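Local atomic coordinates of pyruvate kinase (Pseudomonas aeruginosa, PDB entry 6QXL), a protein that probably catalyses the last step of glycolysis, transferring the phosphate of phosphoenolpyruvate to ADP to give pyruvate and ATP, and binds glucose-6-phosphate at a site remote from its magnesium ion. Residues V449-G461 and T470-L482. Sequence-based numbering, arbitrary orientation.
Sequences VVTKGDWVILTKG and TNTMKVLHVGDLL. With G6P (6-O-phosphono-alpha-D-glucopyranose), chain M.
Lys460 O takes two backbone N-H groups, from Asn471 N at 3.0 Å and, weakly, from Thr472 N. Two residues, Asn471 and Thr472, thus stand opposite the single Lys460, a classic beta bulge at the end of the antiparallel hairpin next to its connecting loop. Beyond it, hydrogen-bonded pairs Leu458 with Lys474 and Val456 with Leu476 carry the ladder on. Past the strands, Gly453 N reaches Val478 O at 2.8 Å, nearly straight at 171°. Trp455 and His477 form an offset stack. The imidazole lies over the five-membered ring, centroids 4.2 Å apart. The planes are 1° from parallel. His477 CB makes a CH-pi contact over the Trp455 six-membered ring, 3.6 Å from its centroid. His477 turns its ring away from its own backbone N (chi1 -164°), and this brings NE2 to Gly453 O in a weak bond. Next along this face, Val475 CG1 touches Trp455 CE3 at 3.6 Å. At the bulge end, one water bridges Thr459 OG1 and Thr470 OG1; Thr470 OG1 is also hydrogen-bonded to Thr389 OG1. Gly461 N lies 2.9 Å from O3 of the bound glucose-6-phosphate. Strand 455-461 pairs with strand 377-383, and helix 359-373 covers Thr459 and Met473. Strand 470-477 pairs antiparallel with a strand of a second subunit, so the sheet continues across the interface.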
ATOM      1  N   VAL A 449      12.219 -35.150  -2.474  1.00 60.16           N
ATOM      2  CA  VAL A 449      11.782 -33.755  -2.297  1.00 61.58           C
ATOM      3  C   VAL A 449      12.418 -32.842  -3.343  1.00 62.83           C
ATOM      4  O   VAL A 449      11.793 -31.885  -3.786  1.00 63.38           O
ATOM      5  CB  VAL A 449      12.123 -33.237  -0.894  1.00 61.43           C
ATOM      6  CG1 VAL A 449      11.805 -31.744  -0.769  1.00 64.50           C
ATOM      7  CG2 VAL A 449      11.362 -34.057   0.132  1.00 57.66           C
ATOM      8  N   VAL A 450      13.657 -33.131  -3.723  1.00 68.04           N
ATOM      9  CA  VAL A 450      14.346 -32.353  -4.728  1.00 65.85           C
ATOM     10  C   VAL A 450      14.974 -33.294  -5.752  1.00 67.01           C
ATOM     11  O   VAL A 450      15.313 -34.431  -5.425  1.00 75.25           O
ATOM     12  CB  VAL A 450      15.386 -31.425  -4.084  1.00 59.86           C
ATOM     13  CG1 VAL A 450      14.751 -30.462  -3.064  1.00 61.67           C
ATOM     14  CG2 VAL A 450      16.643 -32.156  -3.530  1.00 55.03           C
ATOM     15  N   THR A 451      15.159 -32.790  -6.960  1.00 66.30           N
ATOM     16  CA  THR A 451      15.838 -33.540  -8.010  1.00 65.91           C
ATOM     17  C   THR A 451      16.941 -32.688  -8.625  1.00 67.66           C
ATOM     18  O   THR A 451      17.101 -31.507  -8.299  1.00 70.89           O
ATOM     19  CB  THR A 451      14.830 -33.974  -9.109  1.00 70.54           C
ATOM     20  OG1 THR A 451      15.513 -34.476 -10.264  1.00 74.63           O
ATOM     21  CG2 THR A 451      13.962 -32.842  -9.570  1.00 70.71           C
ATOM     22  N   LYS A 452      17.725 -33.301  -9.503  1.00 68.07           N
ATOM     23  CA  LYS A 452      18.808 -32.593 -10.173  1.00 65.83           C
ATOM     24  C   LYS A 452      18.206 -31.417 -10.963  1.00 58.15           C
ATOM     25  O   LYS A 452      17.197 -31.606 -11.671  1.00 52.94           O
ATOM     26  CB  LYS A 452      19.556 -33.537 -11.108  1.00 74.25           C
ATOM     27  CG  LYS A 452      20.905 -33.026 -11.562  1.00 84.86           C
ATOM     28  CD  LYS A 452      21.542 -33.835 -12.648  1.00 84.30           C
ATOM     29  CE  LYS A 452      22.928 -33.249 -12.941  1.00 84.00           C
ATOM     30  NZ  LYS A 452      23.696 -33.956 -14.001  1.00 91.13           N
ATOM     31  N   GLY A 453      18.781 -30.234 -10.803  1.00 55.61           N
ATOM     32  CA  GLY A 453      18.270 -29.030 -11.459  1.00 60.01           C
ATOM     33  C   GLY A 453      17.555 -28.060 -10.524  1.00 59.56           C
ATOM     34  O   GLY A 453      17.551 -26.853 -10.776  1.00 56.48           O
ATOM     35  N   ASP A 454      16.968 -28.583  -9.453  1.00 54.46           N
ATOM     36  CA  ASP A 454      16.397 -27.744  -8.425  1.00 51.44           C
ATOM     37  C   ASP A 454      17.490 -27.025  -7.631  1.00 49.11           C
ATOM     38  O   ASP A 454      18.637 -27.455  -7.603  1.00 37.74           O
ATOM     39  CB  ASP A 454      15.538 -28.576  -7.454  1.00 54.80           C
ATOM     40  CG  ASP A 454      14.308 -29.191  -8.111  1.00 57.81           C
ATOM     41  OD1 ASP A 454      13.786 -28.641  -9.112  1.00 57.89           O
ATOM     42  OD2 ASP A 454      13.851 -30.249  -7.609  1.00 62.61           O
ATOM     43  N   TRP A 455      17.109 -25.917  -7.012  1.00 48.34           N
ATOM     44  CA  TRP A 455      17.979 -25.166  -6.118  1.00 43.85           C
ATOM     45  C   TRP A 455      17.516 -25.305  -4.684  1.00 38.91           C
ATOM     46  O   TRP A 455      16.389 -25.667  -4.417  1.00 38.99           O
ATOM     47  CB  TRP A 455      17.965 -23.685  -6.497  1.00 44.40           C
ATOM     48  CG  TRP A 455      18.573 -23.376  -7.790  1.00 39.68           C
ATOM     49  CD1 TRP A 455      17.992 -23.489  -9.023  1.00 41.60           C
ATOM     50  CD2 TRP A 455      19.873 -22.871  -7.992  1.00 39.33           C
ATOM     51  NE1 TRP A 455      18.877 -23.087 -10.004  1.00 44.61           N
ATOM     52  CE2 TRP A 455      20.044 -22.703  -9.396  1.00 41.75           C
ATOM     53  CE3 TRP A 455      20.932 -22.551  -7.135  1.00 41.73           C
ATOM     54  CZ2 TRP A 455      21.223 -22.236  -9.949  1.00 37.35           C
ATOM     55  CZ3 TRP A 455      22.117 -22.088  -7.688  1.00 41.64           C
ATOM     56  CH2 TRP A 455      22.245 -21.920  -9.089  1.00 38.48           C
ATOM     57  N   VAL A 456      18.388 -24.954  -3.760  1.00 36.17           N
ATOM     58  CA  VAL A 456      18.137 -25.158  -2.345  1.00 35.48           C
ATOM     59  C   VAL A 456      18.868 -24.084  -1.556  1.00 33.18           C
ATOM     60  O   VAL A 456      19.882 -23.580  -1.998  1.00 39.83           O
ATOM     61  CB  VAL A 456      18.586 -26.609  -1.961  1.00 37.52           C
ATOM     62  CG1 VAL A 456      19.461 -26.739  -0.717  1.00 39.26           C
ATOM     63  CG2 VAL A 456      17.354 -27.436  -1.813  1.00 39.59           C
ATOM     64  N   ILE A 457      18.366 -23.794  -0.374  1.00 29.99           N
ATOM     65  CA  ILE A 457      19.047 -22.868   0.530  1.00 33.70           C
ATOM     66  C   ILE A 457      19.589 -23.672   1.694  1.00 35.35           C
ATOM     67  O   ILE A 457      18.878 -24.507   2.249  1.00 43.39           O
ATOM     68  CB  ILE A 457      18.109 -21.771   1.073  1.00 34.42           C
ATOM     69  CG1 ILE A 457      17.755 -20.805  -0.051  1.00 37.59           C
ATOM     70  CG2 ILE A 457      18.747 -21.025   2.237  1.00 31.48           C
ATOM     71  CD1 ILE A 457      16.813 -19.697   0.358  1.00 39.42           C
ATOM     72  N   LEU A 458      20.838 -23.425   2.065  1.00 33.93           N
ATOM     73  CA  LEU A 458      21.401 -24.029   3.247  1.00 32.77           C
ATOM     74  C   LEU A 458      21.807 -22.931   4.188  1.00 30.48           C
ATOM     75  O   LEU A 458      22.438 -21.965   3.773  1.00 32.56           O
ATOM     76  CB  LEU A 458      22.602 -24.902   2.875  1.00 34.22           C
ATOM     77  CG  LEU A 458      23.109 -25.817   4.000  1.00 36.53           C
ATOM     78  CD1 LEU A 458      23.712 -27.065   3.409  1.00 41.22           C
ATOM     79  CD2 LEU A 458      24.125 -25.146   4.911  1.00 37.19           C
ATOM     80  N   THR A 459      21.459 -23.080   5.458  1.00 32.28           N
ATOM     81  CA  THR A 459      21.906 -22.145   6.488  1.00 34.66           C
ATOM     82  C   THR A 459      22.655 -22.883   7.561  1.00 35.84           C
ATOM     83  O   THR A 459      22.328 -24.028   7.884  1.00 38.65           O
ATOM     84  CB  THR A 459      20.724 -21.372   7.154  1.00 37.66           C
ATOM     85  OG1 THR A 459      19.899 -22.265   7.918  1.00 33.77           O
ATOM     86  CG2 THR A 459      19.867 -20.666   6.083  1.00 38.07           C
ATOM     87  N   LYS A 460      23.652 -22.222   8.123  1.00 39.01           N
ATOM     88  CA  LYS A 460      24.468 -22.804   9.173  1.00 42.06           C
ATOM     89  C   LYS A 460      25.274 -21.713   9.839  1.00 43.10           C
ATOM     90  O   LYS A 460      25.178 -20.537   9.468  1.00 46.42           O
ATOM     91  CB  LYS A 460      25.393 -23.865   8.595  1.00 46.68           C
ATOM     92  CG  LYS A 460      26.456 -23.319   7.680  1.00 53.29           C
ATOM     93  CD  LYS A 460      27.437 -24.397   7.218  1.00 60.23           C
ATOM     94  CE  LYS A 460      28.589 -23.655   6.526  1.00 67.17           C
ATOM     95  NZ  LYS A 460      29.502 -24.546   5.787  1.00 73.08           N
ATOM     96  N   GLY A 461      26.077 -22.120  10.809  1.00 41.98           N
ATOM     97  CA  GLY A 461      27.056 -21.240  11.442  1.00 42.18           C
ATOM     98  C   GLY A 461      28.458 -21.756  11.178  1.00 48.56           C
ATOM     99  O   GLY A 461      28.671 -22.604  10.289  1.00 40.67           O
ATOM    100  N   THR A 470      23.937 -19.254  13.975  1.00 39.73           N
ATOM    101  CA  THR A 470      23.659 -19.271  12.545  1.00 39.25           C
ATOM    102  C   THR A 470      24.069 -17.926  11.953  1.00 39.12           C
ATOM    103  O   THR A 470      23.652 -16.883  12.466  1.00 37.57           O
ATOM    104  CB  THR A 470      22.176 -19.535  12.210  1.00 40.37           C
ATOM    105  OG1 THR A 470      21.807 -20.843  12.614  1.00 44.04           O
ATOM    106  CG2 THR A 470      21.918 -19.454  10.718  1.00 42.02           C
ATOM    107  N   ASN A 471      24.909 -17.956  10.920  1.00 37.35           N
ATOM    108  CA  ASN A 471      25.379 -16.724  10.302  1.00 35.90           C
ATOM    109  C   ASN A 471      25.649 -16.818   8.805  1.00 35.85           C
ATOM    110  O   ASN A 471      26.274 -15.929   8.257  1.00 38.43           O
ATOM    111  CB  ASN A 471      26.627 -16.245  11.031  1.00 36.08           C
ATOM    112  CG  ASN A 471      27.849 -17.130  10.768  1.00 41.54           C
ATOM    113  OD1 ASN A 471      27.798 -18.152  10.041  1.00 36.20           O
ATOM    114  ND2 ASN A 471      28.974 -16.701  11.322  1.00 38.50           N
ATOM    115  N   THR A 472      25.184 -17.865   8.130  1.00 33.39           N
ATOM    116  CA  THR A 472      25.558 -18.078   6.750  1.00 32.56           C
ATOM    117  C   THR A 472      24.357 -18.568   5.968  1.00 34.30           C
ATOM    118  O   THR A 472      23.584 -19.376   6.467  1.00 40.05           O
ATOM    119  CB  THR A 472      26.693 -19.138   6.657  1.00 33.06           C
ATOM    120  OG1 THR A 472      27.804 -18.731   7.475  1.00 31.23           O
ATOM    121  CG2 THR A 472      27.158 -19.381   5.204  1.00 33.63           C
ATOM    122  N   MET A 473      24.226 -18.125   4.729  1.00 34.53           N
ATOM    123  CA  MET A 473      23.165 -18.571   3.851  1.00 40.42           C
ATOM    124  C   MET A 473      23.804 -18.885   2.534  1.00 41.58           C
ATOM    125  O   MET A 473      24.494 -18.040   1.986  1.00 45.72           O
ATOM    126  CB  MET A 473      22.120 -17.454   3.656  1.00 41.33           C
ATOM    127  CG  MET A 473      20.927 -17.844   2.784  1.00 38.71           C
ATOM    128  SD  MET A 473      19.825 -16.479   2.374  1.00 43.68           S
ATOM    129  CE  MET A 473      20.526 -16.006   0.793  1.00 45.01           C
ATOM    130  N   LYS A 474      23.577 -20.088   2.018  1.00 37.09           N
ATOM    131  CA  LYS A 474      24.121 -20.497   0.726  1.00 35.62           C
ATOM    132  C   LYS A 474      22.984 -20.907  -0.158  1.00 33.78           C
ATOM    133  O   LYS A 474      22.007 -21.475   0.302  1.00 40.70           O
ATOM    134  CB  LYS A 474      25.077 -21.699   0.862  1.00 42.57           C
ATOM    135  CG  LYS A 474      26.446 -21.402   1.477  1.00 52.56           C
ATOM    136  CD  LYS A 474      27.245 -22.666   1.776  1.00 60.61           C
ATOM    137  CE  LYS A 474      28.777 -22.528   1.585  1.00 62.74           C
ATOM    138  NZ  LYS A 474      29.137 -22.995   0.213  1.00 63.90           N
ATOM    139  N   VAL A 475      23.118 -20.656  -1.442  1.00 33.03           N
ATOM    140  CA  VAL A 475      22.141 -21.085  -2.430  1.00 34.00           C
ATOM    141  C   VAL A 475      22.859 -22.074  -3.356  1.00 39.85           C
ATOM    142  O   VAL A 475      23.804 -21.708  -4.047  1.00 45.91           O
ATOM    143  CB  VAL A 475      21.589 -19.869  -3.206  1.00 31.13           C
ATOM    144  CG1 VAL A 475      20.654 -20.289  -4.332  1.00 31.94           C
ATOM    145  CG2 VAL A 475      20.879 -18.935  -2.255  1.00 30.86           C
ATOM    146  N   LEU A 476      22.400 -23.319  -3.350  1.00 41.29           N
ATOM    147  CA  LEU A 476      23.100 -24.429  -3.982  1.00 41.52           C
ATOM    148  C   LEU A 476      22.255 -25.062  -5.060  1.00 42.67           C
ATOM    149  O   LEU A 476      21.048 -25.154  -4.929  1.00 49.68           O
ATOM    150  CB  LEU A 476      23.472 -25.478  -2.946  1.00 40.92           C
ATOM    151  CG  LEU A 476      24.175 -24.943  -1.697  1.00 42.79           C
ATOM    152  CD1 LEU A 476      24.356 -26.071  -0.663  1.00 44.06           C
ATOM    153  CD2 LEU A 476      25.493 -24.289  -2.045  1.00 42.74           C
ATOM    154  N   HIS A 477      22.906 -25.488  -6.132  1.00 46.36           N
ATOM    155  CA  HIS A 477      22.245 -26.092  -7.285  1.00 49.91           C
ATOM    156  C   HIS A 477      22.412 -27.609  -7.167  1.00 53.10           C
ATOM    157  O   HIS A 477      23.531 -28.111  -7.133  1.00 54.14           O
ATOM    158  CB  HIS A 477      22.857 -25.572  -8.590  1.00 51.98           C
ATOM    159  CG  HIS A 477      22.027 -25.818  -9.808  1.00 52.12           C
ATOM    160  ND1 HIS A 477      22.494 -25.585 -11.084  1.00 54.82           N
ATOM    161  CD2 HIS A 477      20.761 -26.258  -9.953  1.00 54.17           C
ATOM    162  CE1 HIS A 477      21.548 -25.865 -11.966  1.00 49.68           C
ATOM    163  NE2 HIS A 477      20.488 -26.288 -11.306  1.00 53.55           N
ATOM    164  N   VAL A 478      21.302 -28.325  -7.076  1.00 54.47           N
ATOM    165  CA  VAL A 478      21.333 -29.766  -6.896  1.00 55.35           C
ATOM    166  C   VAL A 478      21.796 -30.405  -8.208  1.00 54.82           C
ATOM    167  O   VAL A 478      21.135 -30.275  -9.241  1.00 49.10           O
ATOM    168  CB  VAL A 478      19.948 -30.292  -6.476  1.00 60.44           C
ATOM    169  CG1 VAL A 478      19.921 -31.815  -6.484  1.00 63.75           C
ATOM    170  CG2 VAL A 478      19.589 -29.765  -5.095  1.00 61.96           C
ATOM    171  N   GLY A 479      22.945 -31.068  -8.141  1.00 53.91           N
ATOM    172  CA  GLY A 479      23.661 -31.542  -9.326  1.00 57.39           C
ATOM    173  C   GLY A 479      25.098 -31.058  -9.379  1.00 60.22           C
ATOM    174  O   GLY A 479      25.951 -31.752  -9.892  1.00 65.67           O
ATOM    175  N   ASP A 480      25.373 -29.869  -8.864  1.00 60.92           N
ATOM    176  CA  ASP A 480      26.729 -29.336  -8.877  1.00 57.83           C
ATOM    177  C   ASP A 480      27.599 -30.006  -7.820  1.00 56.62           C
ATOM    178  O   ASP A 480      27.110 -30.724  -6.957  1.00 52.89           O
ATOM    179  CB  ASP A 480      26.728 -27.805  -8.656  1.00 59.94           C
ATOM    180  CG  ASP A 480      26.134 -27.031  -9.841  1.00 68.26           C
ATOM    181  OD1 ASP A 480      25.623 -27.656 -10.826  1.00 75.12           O
ATOM    182  OD2 ASP A 480      26.157 -25.780  -9.764  1.00 67.97           O
ATOM    183  N   LEU A 481      28.897 -29.755  -7.919  1.00 52.52           N
ATOM    184  CA  LEU A 481      29.842 -30.188  -6.909  1.00 60.17           C
ATOM    185  C   LEU A 481      29.769 -29.210  -5.744  1.00 56.94           C
ATOM    186  O   LEU A 481      30.145 -28.049  -5.883  1.00 55.40           O
ATOM    187  CB  LEU A 481      31.258 -30.263  -7.499  1.00 67.78           C
ATOM    188  CG  LEU A 481      32.336 -30.804  -6.560  1.00 72.10           C
ATOM    189  CD1 LEU A 481      32.006 -32.239  -6.130  1.00 71.56           C
ATOM    190  CD2 LEU A 481      33.720 -30.680  -7.204  1.00 74.24           C
ATOM    191  N   LEU A 482      29.292 -29.667  -4.607  1.00 56.37           N
ATOM    192  CA  LEU A 482      29.066 -28.767  -3.466  1.00 54.77           C
ATOM    193  C   LEU A 482      30.232 -28.884  -2.516  1.00 55.19           C
ATOM    194  O   LEU A 482      30.595 -29.960  -2.102  1.00 66.90           O
ATOM    195  CB  LEU A 482      27.742 -29.098  -2.762  1.00 53.88           C
ATOM    196  CG  LEU A 482      26.548 -29.467  -3.665  1.00 57.98           C
ATOM    197  CD1 LEU A 482      25.387 -29.838  -2.791  1.00 55.09           C
ATOM    198  CD2 LEU A 482      26.207 -28.246  -4.533  1.00 56.40           C
TER
HETATM  199  C1  G6P M 501      24.124 -24.828  13.037  1.00 66.04           C
HETATM  200  C2  G6P M 501      25.379 -25.338  13.716  1.00 67.39           C
HETATM  201  C3  G6P M 501      25.935 -24.094  14.397  1.00 64.36           C
HETATM  202  C4  G6P M 501      24.890 -23.101  14.872  1.00 56.96           C
HETATM  203  C5  G6P M 501      23.674 -23.949  15.206  1.00 57.88           C
HETATM  204  C6  G6P M 501      22.632 -23.113  15.927  1.00 63.32           C
HETATM  205  O1  G6P M 501      23.836 -25.855  12.099  1.00 69.92           O
HETATM  206  O2  G6P M 501      25.135 -26.462  14.601  1.00 59.39           O
HETATM  207  O3  G6P M 501      26.612 -23.487  13.327  1.00 74.37           O
HETATM  208  O4  G6P M 501      25.394 -22.265  15.946  1.00 53.71           O
HETATM  209  O5  G6P M 501      23.134 -24.545  14.029  1.00 57.88           O
HETATM  210  O6  G6P M 501      21.293 -23.521  15.712  1.00 59.97           O
HETATM  211  P   G6P M 501      20.068 -22.812  16.553  1.00 56.21           P
HETATM  212  O1P G6P M 501      19.840 -23.644  17.792  1.00 61.83           O
HETATM  213  O2P G6P M 501      19.174 -23.047  15.357  1.00 40.07           O
HETATM  214  O3P G6P M 501      20.368 -21.396  17.107  1.00 46.90           O
HETATM  215  O   HOH W   1      20.934 -22.629  10.536  1.00 41.82           O